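Local structure of acyl-coenzyme A oxidase 1 (5Y9D) at residues A[513-516]-A[520-523]. The protein is an FAD-dependent peroxisomal enzyme that oxidises saturated acyl-CoAs to trans-2-enoyl-CoAs, passing the electrons to molecular oxygen and releasing hydrogen peroxide. Residues are numbered along the deposited sequence; the frame is centred on the assembly and turned at random.
Sequences REQL and EFLV
Phe521 presents one face of its ring to Gln515, whose CB stands 4.1 Å above the plane of the phenyl group, displaced toward its rim. The same glutamine reaches further along the ring with its amide: OE1 lies 3.8 Å from CE1 of Phe521, the amide plane turned 67° from that of the ring, in a van der Waals contact and not a hydrogen bond. Its backbone takes part as well, since Gln515 O is 3.3 Å from Phe521 CB. Beside the glutamine, Leu516 sends its CD2 methyl to within 3.9 Å of Phe521 CE2, the two side chains running alongside each other in the same direction. Leu522 adds a smaller touch, its CD2 methyl 3.7 Å from Leu516 O. CB of Phe521 already points toward 513-516, and with CG anti to the backbone N (chi1 174°) the ring lies against Gln515 and Leu516. No hydrogen bond links the segments, which meet through van der Waals contact alone, part apolar and part carbonyl or amide oxygen against carbon. With an alanine in place of Phe521, the CD2 methyl of Leu516 and the aliphatic part of Gln515 would probably lose the surface they rest on, opening a gap between the two helices. Farther out, the Phe521 side chain also touches Ile504 and Thr511, Leu516 packs on Ile625 and Leu628 of helix 619-637, and Arg513 forms a salt bridge with Glu631 of that helix. Leu522 touches Ala600 and Leu601 of helix 589-606. The contact illustrates how helical segments close in sequence can pack through an aromatic side chain without hydrogen bonds between them: far from the flavin, a one-turn helix is joined by a short connection to the start of the long helix 519-544, at the edge of the helical C-terminal region of the acyl-CoA oxidase fold.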
ATOM      1  N   ARG A 513      36.046  -6.994  -3.659  1.00 68.64           N
ATOM      2  CA  ARG A 513      34.965  -7.630  -4.405  1.00 66.95           C
ATOM      3  C   ARG A 513      34.746  -9.114  -4.043  1.00 68.33           C
ATOM      4  O   ARG A 513      33.602  -9.555  -3.931  1.00 71.31           O
ATOM      5  CB  ARG A 513      35.242  -7.486  -5.910  1.00 67.41           C
ATOM      6  CG  ARG A 513      34.515  -8.480  -6.808  1.00 68.46           C
ATOM      7  CD  ARG A 513      35.004  -8.395  -8.241  1.00 65.97           C
ATOM      8  NE  ARG A 513      34.437  -7.227  -8.904  1.00 65.24           N
ATOM      9  CZ  ARG A 513      33.260  -7.203  -9.529  1.00 65.02           C
ATOM     10  NH1 ARG A 513      32.852  -6.065 -10.085  1.00 67.17           N
ATOM     11  NH2 ARG A 513      32.488  -8.299  -9.614  1.00 59.81           N
ATOM     12  N   GLU A 514      35.831  -9.872  -3.877  1.00 67.16           N
ATOM     13  CA  GLU A 514      35.763 -11.327  -3.644  1.00 66.81           C
ATOM     14  C   GLU A 514      35.021 -11.650  -2.356  1.00 65.59           C
ATOM     15  O   GLU A 514      34.227 -12.590  -2.303  1.00 67.17           O
ATOM     16  CB  GLU A 514      37.164 -11.956  -3.548  1.00 71.31           C
ATOM     17  CG  GLU A 514      37.970 -11.988  -4.846  1.00 73.66           C
ATOM     18  CD  GLU A 514      38.687 -10.676  -5.156  1.00 71.57           C
ATOM     19  OE1 GLU A 514      38.631 -10.233  -6.332  1.00 65.77           O
ATOM     20  OE2 GLU A 514      39.292 -10.087  -4.226  1.00 70.04           O
ATOM     21  N   GLN A 515      35.302 -10.885  -1.312  1.00 63.40           N
ATOM     22  CA  GLN A 515      34.597 -11.054  -0.040  1.00 65.26           C
ATOM     23  C   GLN A 515      33.131 -10.631  -0.166  1.00 56.58           C
ATOM     24  O   GLN A 515      32.225 -11.314   0.296  1.00 51.13           O
ATOM     25  CB  GLN A 515      35.293 -10.247   1.060  1.00 65.41           C
ATOM     26  CG  GLN A 515      36.654 -10.800   1.426  1.00 66.83           C
ATOM     27  CD  GLN A 515      37.391  -9.904   2.389  1.00 72.90           C
ATOM     28  OE1 GLN A 515      36.814  -9.417   3.372  1.00 75.51           O
ATOM     29  NE2 GLN A 515      38.671  -9.664   2.110  1.00 73.52           N
ATOM     30  N   LEU A 516      32.912  -9.504  -0.822  1.00 54.05           N
ATOM     31  CA  LEU A 516      31.568  -9.009  -1.033  1.00 57.21           C
ATOM     32  C   LEU A 516      30.658  -9.923  -1.889  1.00 55.90           C
ATOM     33  O   LEU A 516      29.439  -9.772  -1.839  1.00 58.68           O
ATOM     34  CB  LEU A 516      31.627  -7.592  -1.615  1.00 60.08           C
ATOM     35  CG  LEU A 516      31.949  -6.452  -0.635  1.00 60.09           C
ATOM     36  CD1 LEU A 516      31.996  -5.129  -1.390  1.00 59.77           C
ATOM     37  CD2 LEU A 516      30.949  -6.383   0.519  1.00 59.61           C
ATOM     38  N   GLU A 520      29.759 -16.747   2.932  1.00 50.00           N
ATOM     39  CA  GLU A 520      30.278 -16.717   4.309  1.00 53.33           C
ATOM     40  C   GLU A 520      30.441 -15.280   4.786  1.00 44.54           C
ATOM     41  O   GLU A 520      30.135 -14.968   5.919  1.00 42.62           O
ATOM     42  CB  GLU A 520      31.636 -17.444   4.460  1.00 58.81           C
ATOM     43  CG  GLU A 520      32.096 -17.599   5.925  1.00 67.99           C
ATOM     44  CD  GLU A 520      33.614 -17.427   6.152  1.00 73.39           C
ATOM     45  OE1 GLU A 520      34.410 -18.061   5.415  1.00 78.84           O
ATOM     46  OE2 GLU A 520      34.010 -16.676   7.086  1.00 65.14           O
ATOM     47  N   PHE A 521      30.941 -14.411   3.935  1.00 40.58           N
ATOM     48  CA  PHE A 521      31.210 -13.069   4.385  1.00 39.63           C
ATOM     49  C   PHE A 521      29.908 -12.299   4.617  1.00 38.60           C
ATOM     50  O   PHE A 521      29.787 -11.550   5.592  1.00 34.84           O
ATOM     51  CB  PHE A 521      32.098 -12.313   3.400  1.00 40.02           C
ATOM     52  CG  PHE A 521      32.278 -10.879   3.772  1.00 43.62           C
ATOM     53  CD1 PHE A 521      33.270 -10.504   4.661  1.00 44.25           C
ATOM     54  CD2 PHE A 521      31.387  -9.916   3.310  1.00 43.38           C
ATOM     55  CE1 PHE A 521      33.397  -9.180   5.041  1.00 46.19           C
ATOM     56  CE2 PHE A 521      31.504  -8.596   3.689  1.00 43.84           C
ATOM     57  CZ  PHE A 521      32.513  -8.228   4.558  1.00 46.41           C
ATOM     58  N   LEU A 522      28.946 -12.470   3.714  1.00 39.25           N
ATOM     59  CA  LEU A 522      27.687 -11.729   3.786  1.00 39.10           C
ATOM     60  C   LEU A 522      26.964 -12.178   5.030  1.00 35.79           C
ATOM     61  O   LEU A 522      26.556 -11.356   5.853  1.00 33.91           O
ATOM     62  CB  LEU A 522      26.837 -11.950   2.528  1.00 38.89           C
ATOM     63  CG  LEU A 522      27.527 -11.401   1.277  1.00 39.47           C
ATOM     64  CD1 LEU A 522      26.871 -11.863  -0.011  1.00 37.97           C
ATOM     65  CD2 LEU A 522      27.621  -9.890   1.349  1.00 42.36           C
ATOM     66  N   VAL A 523      26.880 -13.489   5.195  1.00 36.82           N
ATOM     67  CA  VAL A 523      26.244 -14.062   6.385  1.00 39.59           C
ATOM     68  C   VAL A 523      26.848 -13.440   7.643  1.00 37.54           C
ATOM     69  O   VAL A 523      26.151 -12.810   8.439  1.00 36.89           O
ATOM     70  CB  VAL A 523      26.382 -15.597   6.423  1.00 39.63           C
ATOM     71  CG1 VAL A 523      25.971 -16.154   7.775  1.00 41.27           C
ATOM     72  CG2 VAL A 523      25.531 -16.233   5.333  1.00 41.49           C
TER